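Local coordinates for protein Alpha/beta hydrolase (PDB 6KSU) that probably cyclises non-ribosomal peptides by head-to-tail macrolactam formation, as a stand-alone cyclase of the penicillin-binding-protein type, at residues S151-A156 with V185-S190; G447-E452 with G456-L461. All blocks are in the same frame, centred on the assembly; numbering follows the deposited sequence.

Interaction 1: residues S151-A156 with V185-S190; sequences SYRRFA and VIEAAS
The carboxylate of Glu187 reaches from one helix to the start of another, where Ser151, Tyr152 and Arg153 close round it. Tyr152 N donates a hydrogen bond to Glu187 OE1 over 2.8 Å, nearly straight at 163° and on the syn lone pair of that oxygen. Ser151 OG donates to the other oxygen, Glu187 OE2, at 2.7 Å, although the position of OE2 is less sure because it sits too close to a neighbouring atom. The same hydroxyl accepts from Arg153 N at 3.1 Å, closing an ST turn that joins Ser151 to the first turn of the helix. Tyr152 is the N-cap residue, so the carboxylate lies at the helix start, where the helix dipole would be expected to favour its negative charge. Glu187 gets there with CG anti to its backbone N (chi1 178°) and the chain extended beyond it.

The ionic part is a salt bridge between Arg153 and Glu187 OE2, subject to the same doubt about that oxygen. The arginine chain bends at chi3 and brings its guanidinium across the carboxylate, with the two planes 73° apart; the Glu187 carboxyl carbon CD lies over one face of the guanidinium, offset toward its rim.

Within the Beta-lactamase family region, this polar clasp ties the beginning of helix 153-160 to the last turns of helix 176-189. The Tyr152 side chain touches Cys180 and Ala184 of the latter helix, while its hydroxyl is hydrogen-bonded to Ser250 O and Ala253 N, and Ile186 faces helices 85-98 and 194-206.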
ATOM      1  N   SER A 151      -3.183  -4.456 -22.323  1.00 38.55           N
ATOM      2  CA  SER A 151      -2.757  -5.803 -21.946  1.00 37.56           C
ATOM      3  C   SER A 151      -1.485  -5.778 -21.109  1.00 33.84           C
ATOM      4  O   SER A 151      -0.550  -5.026 -21.391  1.00 33.39           O
ATOM      5  CB  SER A 151      -2.508  -6.679 -23.173  1.00 35.84           C
ATOM      6  OG  SER A 151      -2.104  -7.979 -22.756  1.00 38.42           O
ATOM      7  N   TYR A 152      -1.444  -6.634 -20.097  1.00 37.79           N
ATOM      8  CA  TYR A 152      -0.255  -6.853 -19.285  1.00 33.90           C
ATOM      9  C   TYR A 152       0.583  -8.044 -19.764  1.00 35.52           C
ATOM     10  O   TYR A 152       1.469  -8.491 -19.028  1.00 35.60           O
ATOM     11  CB  TYR A 152      -0.654  -7.077 -17.824  1.00 29.88           C
ATOM     12  CG  TYR A 152      -0.679  -5.846 -16.923  1.00 31.39           C
ATOM     13  CD1 TYR A 152       0.485  -5.167 -16.607  1.00 29.51           C
ATOM     14  CD2 TYR A 152      -1.871  -5.396 -16.357  1.00 26.79           C
ATOM     15  CE1 TYR A 152       0.469  -4.059 -15.772  1.00 28.04           C
ATOM     16  CE2 TYR A 152      -1.900  -4.301 -15.518  1.00 26.30           C
ATOM     17  CZ  TYR A 152      -0.715  -3.631 -15.222  1.00 29.80           C
ATOM     18  OH  TYR A 152      -0.707  -2.525 -14.392  1.00 26.06           O
ATOM     19  N   ARG A 153       0.337  -8.561 -20.973  1.00 36.73           N
ATOM     20  CA  ARG A 153       0.976  -9.816 -21.388  1.00 40.97           C
ATOM     21  C   ARG A 153       2.475  -9.643 -21.617  1.00 40.08           C
ATOM     22  O   ARG A 153       3.284 -10.377 -21.038  1.00 44.72           O
ATOM     23  CB  ARG A 153       0.302 -10.375 -22.643  1.00 42.73           C
ATOM     24  CG  ARG A 153      -0.596 -11.564 -22.359  1.00 49.69           C
ATOM     25  CD  ARG A 153      -1.258 -12.109 -23.615  1.00 58.23           C
ATOM     26  NE  ARG A 153      -2.574 -11.516 -23.861  1.00 65.65           N
ATOM     27  CZ  ARG A 153      -3.682 -11.820 -23.184  1.00 65.21           C
ATOM     28  NH1 ARG A 153      -3.639 -12.710 -22.196  1.00 64.02           N
ATOM     29  NH2 ARG A 153      -4.835 -11.223 -23.483  1.00 55.23           N
ATOM     30  N   ARG A 154       2.870  -8.686 -22.465  1.00 37.62           N
ATOM     31  CA  ARG A 154       4.293  -8.428 -22.666  1.00 41.04           C
ATOM     32  C   ARG A 154       4.994  -8.143 -21.342  1.00 41.25           C
ATOM     33  O   ARG A 154       6.169  -8.488 -21.168  1.00 40.38           O
ATOM     34  CB  ARG A 154       4.500  -7.248 -23.612  1.00 42.90           C
ATOM     35  CG  ARG A 154       3.809  -7.302 -24.968  1.00 54.16           C
ATOM     36  CD  ARG A 154       3.486  -5.861 -25.498  1.00 62.28           C
ATOM     37  NE  ARG A 154       2.264  -5.245 -24.943  1.00 58.27           N
ATOM     38  CZ  ARG A 154       2.001  -3.929 -24.925  1.00 61.03           C
ATOM     39  NH1 ARG A 154       2.871  -3.054 -25.413  1.00 60.11           N
ATOM     40  NH2 ARG A 154       0.857  -3.475 -24.408  1.00 54.87           N
ATOM     41  N   PHE A 155       4.293  -7.509 -20.398  1.00 42.24           N
ATOM     42  CA  PHE A 155       4.907  -7.141 -19.127  1.00 38.56           C
ATOM     43  C   PHE A 155       5.231  -8.380 -18.318  1.00 36.31           C
ATOM     44  O   PHE A 155       6.268  -8.438 -17.646  1.00 34.20           O
ATOM     45  CB  PHE A 155       3.976  -6.219 -18.343  1.00 35.25           C
ATOM     46  CG  PHE A 155       4.422  -5.948 -16.929  1.00 32.63           C
ATOM     47  CD1 PHE A 155       5.196  -4.834 -16.633  1.00 35.28           C
ATOM     48  CD2 PHE A 155       4.038  -6.784 -15.891  1.00 32.25           C
ATOM     49  CE1 PHE A 155       5.604  -4.562 -15.328  1.00 33.07           C
ATOM     50  CE2 PHE A 155       4.443  -6.528 -14.595  1.00 33.19           C
ATOM     51  CZ  PHE A 155       5.232  -5.411 -14.310  1.00 30.61           C
ATOM     52  N   ALA A 156       4.326  -9.354 -18.343  1.00 36.43           N
ATOM     53  CA  ALA A 156       4.555 -10.637 -17.693  1.00 40.37           C
ATOM     54  C   ALA A 156       5.887 -11.241 -18.113  1.00 40.43           C
ATOM     55  O   ALA A 156       6.670 -11.694 -17.270  1.00 42.26           O
ATOM     56  CB  ALA A 156       3.414 -11.585 -18.043  1.00 41.04           C
ATOM     57  N   VAL A 185      -2.584 -11.925 -14.450  1.00 22.48           N
ATOM     58  CA  VAL A 185      -3.352 -13.098 -14.040  1.00 29.40           C
ATOM     59  C   VAL A 185      -4.840 -12.876 -14.273  1.00 29.31           C
ATOM     60  O   VAL A 185      -5.515 -13.704 -14.895  1.00 32.41           O
ATOM     61  CB  VAL A 185      -3.064 -13.435 -12.570  1.00 27.72           C
ATOM     62  CG1 VAL A 185      -4.158 -14.359 -12.012  1.00 22.61           C
ATOM     63  CG2 VAL A 185      -1.693 -14.048 -12.444  1.00 25.61           C
ATOM     64  N   ILE A 186      -5.373 -11.756 -13.769  1.00 27.49           N
ATOM     65  CA  ILE A 186      -6.777 -11.408 -13.985  1.00 28.49           C
ATOM     66  C   ILE A 186      -7.100 -11.418 -15.469  1.00 31.26           C
ATOM     67  O   ILE A 186      -8.161 -11.900 -15.890  1.00 34.41           O
ATOM     68  CB  ILE A 186      -7.087 -10.038 -13.351  1.00 27.51           C
ATOM     69  CG1 ILE A 186      -7.296 -10.170 -11.846  1.00 24.77           C
ATOM     70  CG2 ILE A 186      -8.306  -9.382 -14.019  1.00 28.20           C
ATOM     71  CD1 ILE A 186      -7.154  -8.828 -11.134  1.00 21.94           C
ATOM     72  N   GLU A 187      -6.180 -10.903 -16.290  1.00 30.51           N
ATOM     73  CA  GLU A 187      -6.431 -10.831 -17.725  1.00 33.91           C
ATOM     74  C   GLU A 187      -6.458 -12.222 -18.350  1.00 37.66           C
ATOM     75  O   GLU A 187      -7.311 -12.504 -19.198  1.00 36.64           O
ATOM     76  CB  GLU A 187      -5.390  -9.938 -18.405  1.00 32.41           C
ATOM     77  CG  GLU A 187      -5.541  -9.846 -19.926  1.00 34.69           C
ATOM     78  CD  GLU A 187      -4.383  -9.122 -20.619  1.00 45.29           C
ATOM     79  OE1 GLU A 187      -3.650  -8.349 -19.954  1.00 44.91           O
ATOM     80  OE2 GLU A 187      -4.205  -9.318 -21.840  1.00 41.69           O
ATOM     81  N   ALA A 188      -5.548 -13.115 -17.940  1.00 34.66           N
ATOM     82  CA  ALA A 188      -5.608 -14.480 -18.461  1.00 34.66           C
ATOM     83  C   ALA A 188      -6.772 -15.281 -17.882  1.00 41.11           C
ATOM     84  O   ALA A 188      -7.229 -16.228 -18.530  1.00 41.80           O
ATOM     85  CB  ALA A 188      -4.298 -15.224 -18.195  1.00 36.03           C
ATOM     86  N   ALA A 189      -7.265 -14.931 -16.689  1.00 37.77           N
ATOM     87  CA  ALA A 189      -8.297 -15.725 -16.024  1.00 36.66           C
ATOM     88  C   ALA A 189      -9.688 -15.363 -16.530  1.00 42.87           C
ATOM     89  O   ALA A 189     -10.428 -16.221 -17.025  1.00 43.97           O
ATOM     90  CB  ALA A 189      -8.205 -15.537 -14.510  1.00 41.84           C
ATOM     91  N   SER A 190     -10.068 -14.098 -16.403  1.00 41.77           N
ATOM     92  CA  SER A 190     -11.110 -13.553 -17.258  1.00 35.25           C
ATOM     93  C   SER A 190     -10.533 -13.505 -18.668  1.00 36.70           C
ATOM     94  O   SER A 190      -9.422 -13.966 -18.930  1.00 46.10           O
ATOM     95  CB  SER A 190     -11.542 -12.179 -16.770  1.00 40.26           C
ATOM     96  OG  SER A 190     -10.533 -11.206 -17.021  1.00 32.41           O
TER

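Interaction 2: residues G447-E452 with G456-L461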
ATOM      1  N   GLY A 447      15.991  -1.610  10.424  1.00 29.26           N
ATOM      2  CA  GLY A 447      15.643  -2.801   9.697  1.00 28.03           C
ATOM      3  C   GLY A 447      16.098  -4.037  10.449  1.00 28.65           C
ATOM      4  O   GLY A 447      16.462  -3.955  11.623  1.00 32.44           O
ATOM      5  N   ARG A 448      16.063  -5.189   9.785  1.00 26.53           N
ATOM      6  CA  ARG A 448      16.618  -6.420  10.333  1.00 30.56           C
ATOM      7  C   ARG A 448      17.315  -7.205   9.233  1.00 23.66           C
ATOM      8  O   ARG A 448      17.074  -7.015   8.040  1.00 21.29           O
ATOM      9  CB  ARG A 448      15.565  -7.316  10.987  1.00 30.43           C
ATOM     10  CG  ARG A 448      14.544  -7.903   9.990  1.00 32.09           C
ATOM     11  CD  ARG A 448      13.650  -8.909  10.670  1.00 28.05           C
ATOM     12  NE  ARG A 448      12.685  -9.471   9.746  1.00 32.28           N
ATOM     13  CZ  ARG A 448      11.739 -10.335  10.094  1.00 35.81           C
ATOM     14  NH1 ARG A 448      11.626 -10.738  11.353  1.00 33.05           N
ATOM     15  NH2 ARG A 448      10.904 -10.792   9.174  1.00 35.74           N
ATOM     16  N   PHE A 449      18.231  -8.055   9.662  1.00 25.51           N
ATOM     17  CA  PHE A 449      18.784  -9.105   8.822  1.00 27.59           C
ATOM     18  C   PHE A 449      17.972 -10.378   8.974  1.00 23.37           C
ATOM     19  O   PHE A 449      17.376 -10.645  10.020  1.00 24.95           O
ATOM     20  CB  PHE A 449      20.244  -9.358   9.179  1.00 29.83           C
ATOM     21  CG  PHE A 449      21.100  -8.157   8.958  1.00 27.62           C
ATOM     22  CD1 PHE A 449      21.595  -7.881   7.702  1.00 28.33           C
ATOM     23  CD2 PHE A 449      21.331  -7.263   9.982  1.00 32.03           C
ATOM     24  CE1 PHE A 449      22.355  -6.749   7.490  1.00 37.91           C
ATOM     25  CE2 PHE A 449      22.081  -6.134   9.774  1.00 29.49           C
ATOM     26  CZ  PHE A 449      22.594  -5.876   8.530  1.00 30.17           C
ATOM     27  N   VAL A 450      17.941 -11.153   7.903  1.00 22.70           N
ATOM     28  CA  VAL A 450      17.216 -12.415   7.862  1.00 26.10           C
ATOM     29  C   VAL A 450      18.156 -13.489   7.331  1.00 25.05           C
ATOM     30  O   VAL A 450      18.864 -13.269   6.340  1.00 26.17           O
ATOM     31  CB  VAL A 450      15.945 -12.305   6.994  1.00 24.50           C
ATOM     32  CG1 VAL A 450      15.178 -13.629   6.981  1.00 23.83           C
ATOM     33  CG2 VAL A 450      15.078 -11.183   7.525  1.00 21.96           C
ATOM     34  N   ARG A 451      18.173 -14.631   8.007  1.00 25.71           N
ATOM     35  CA  ARG A 451      18.902 -15.822   7.595  1.00 29.77           C
ATOM     36  C   ARG A 451      17.918 -16.859   7.071  1.00 31.34           C
ATOM     37  O   ARG A 451      16.761 -16.911   7.503  1.00 31.94           O
ATOM     38  CB  ARG A 451      19.683 -16.432   8.766  1.00 28.94           C
ATOM     39  CG  ARG A 451      20.725 -15.502   9.394  1.00 33.29           C
ATOM     40  CD  ARG A 451      21.192 -15.974  10.775  1.00 31.45           C
ATOM     41  NE  ARG A 451      21.607 -14.846  11.599  1.00 34.25           N
ATOM     42  CZ  ARG A 451      22.824 -14.311  11.557  1.00 31.79           C
ATOM     43  NH1 ARG A 451      23.723 -14.818  10.722  1.00 26.62           N
ATOM     44  NH2 ARG A 451      23.135 -13.270  12.331  1.00 37.41           N
ATOM     45  N   GLU A 452      18.391 -17.688   6.138  1.00 29.65           N
ATOM     46  CA  GLU A 452      17.601 -18.830   5.694  1.00 36.38           C
ATOM     47  C   GLU A 452      17.605 -19.959   6.716  1.00 32.36           C
ATOM     48  O   GLU A 452      16.644 -20.727   6.777  1.00 35.38           O
ATOM     49  CB  GLU A 452      18.104 -19.349   4.345  1.00 33.97           C
ATOM     50  CG  GLU A 452      18.044 -18.309   3.265  1.00 43.29           C
ATOM     51  CD  GLU A 452      18.371 -18.843   1.882  1.00 50.48           C
ATOM     52  OE1 GLU A 452      17.783 -19.868   1.475  1.00 54.02           O
ATOM     53  OE2 GLU A 452      19.212 -18.212   1.196  1.00 53.08           O
ATOM     54  N   GLY A 456      23.018 -20.410   9.374  1.00 33.00           N
ATOM     55  CA  GLY A 456      23.478 -19.868   8.121  1.00 28.76           C
ATOM     56  C   GLY A 456      23.957 -18.440   8.251  1.00 28.47           C
ATOM     57  O   GLY A 456      23.829 -17.783   9.295  1.00 25.05           O
ATOM     58  N   PRO A 457      24.532 -17.941   7.168  1.00 28.29           N
ATOM     59  CA  PRO A 457      24.961 -16.546   7.130  1.00 31.10           C
ATOM     60  C   PRO A 457      23.794 -15.638   6.753  1.00 35.30           C
ATOM     61  O   PRO A 457      22.689 -16.086   6.426  1.00 26.94           O
ATOM     62  CB  PRO A 457      26.034 -16.553   6.040  1.00 31.61           C
ATOM     63  CG  PRO A 457      25.496 -17.570   5.048  1.00 32.49           C
ATOM     64  CD  PRO A 457      24.707 -18.601   5.863  1.00 27.88           C
ATOM     65  N   VAL A 458      24.076 -14.337   6.804  1.00 34.66           N
ATOM     66  CA  VAL A 458      23.093 -13.313   6.475  1.00 30.15           C
ATOM     67  C   VAL A 458      22.720 -13.430   5.001  1.00 30.80           C
ATOM     68  O   VAL A 458      23.581 -13.400   4.113  1.00 31.97           O
ATOM     69  CB  VAL A 458      23.645 -11.926   6.822  1.00 34.71           C
ATOM     70  CG1 VAL A 458      23.025 -10.869   5.935  1.00 31.62           C
ATOM     71  CG2 VAL A 458      23.443 -11.616   8.332  1.00 26.13           C
ATOM     72  N   ALA A 459      21.429 -13.597   4.730  1.00 24.42           N
ATOM     73  CA  ALA A 459      20.957 -13.655   3.353  1.00 32.72           C
ATOM     74  C   ALA A 459      20.069 -12.478   2.955  1.00 33.09           C
ATOM     75  O   ALA A 459      20.009 -12.133   1.767  1.00 29.18           O
ATOM     76  CB  ALA A 459      20.197 -14.967   3.107  1.00 25.41           C
ATOM     77  N   LEU A 460      19.392 -11.852   3.915  1.00 30.33           N
ATOM     78  CA  LEU A 460      18.483 -10.755   3.624  1.00 33.12           C
ATOM     79  C   LEU A 460      18.676  -9.606   4.595  1.00 28.07           C
ATOM     80  O   LEU A 460      18.935  -9.811   5.786  1.00 25.05           O
ATOM     81  CB  LEU A 460      17.015 -11.195   3.697  1.00 37.32           C
ATOM     82  CG  LEU A 460      16.554 -12.008   2.505  1.00 33.95           C
ATOM     83  CD1 LEU A 460      15.045 -12.180   2.589  1.00 37.14           C
ATOM     84  CD2 LEU A 460      16.985 -11.282   1.239  1.00 34.92           C
ATOM     85  N   LEU A 461      18.520  -8.403   4.065  1.00 25.65           N
ATOM     86  CA  LEU A 461      18.274  -7.197   4.834  1.00 28.32           C
ATOM     87  C   LEU A 461      16.862  -6.722   4.496  1.00 29.51           C
ATOM     88  O   LEU A 461      16.518  -6.596   3.314  1.00 32.47           O
ATOM     89  CB  LEU A 461      19.339  -6.153   4.468  1.00 32.64           C
ATOM     90  CG  LEU A 461      19.419  -4.705   4.937  1.00 39.23           C
ATOM     91  CD1 LEU A 461      20.860  -4.205   4.708  1.00 28.07           C
ATOM     92  CD2 LEU A 461      18.376  -3.763   4.276  1.00 32.70           C
TER
HETATM   93  O   HOH W   1      21.322 -18.109   5.805  1.00 27.08           O
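Val450 and Leu460 face each other as an antiparallel hydrogen-bonded pair, their CB atoms 3.6 Å apart in the close-packed part of the contact. Val450 N donates to Leu460 O at 2.7 Å. On the sheet face that carries Phe449 and Leu461, the phenyl ring reaches Val458 CG1 through CD1 (3.8 Å) and Leu461 CD1 through CE1, and His392 meets the ring edge-to-face.

Val450 O is gripped twice, by Leu460 N at 2.9 Å and by Ala459 N at 3.0 Å. Two residues thus oppose one, a classic beta bulge in the hairpin of strands 445-451 and 458-463, part of the closed eight-stranded antiparallel barrel.

Past the bulge the pairing gives way to longer and water-mediated links. The Arg451 chain, extended from CG to NE, reaches across toward the partner segment, and its NH1 donates to Gly456 O at 3.3 Å, in the carbonyl plane, while Val458 CG2 lies over one guanidinium face; NH2 forms a salt bridge with Asp431. At the exposed Glu452, a water accepts from the backbone N and donates to Pro457 O, and the side-chain OE2 merely touches Ala459 CB at 3.9 Å.

The two contacts share no elements: their centres lie about 34 Å apart, and their nearest atoms about 20 Å. Interaction 1 joins two helices in the Beta-lactamase family region, whereas interaction 2 links neighbouring strands of the C-terminal barrel. Both are partly buried, with an enclosed part and an exposed arginine or glutamate margin, but they differ in chemistry. Segments 151-156 and 185-190 bury just 177 Å² and meet through one buried acid, without apolar packing across the pair. Segments 447-452 and 456-461 bury 527 Å² and combine backbone hydrogen bonds with aliphatic and aromatic packing; there Arg451 bonds to a carbonyl of the partner segment and finds its carboxylate outside the pair.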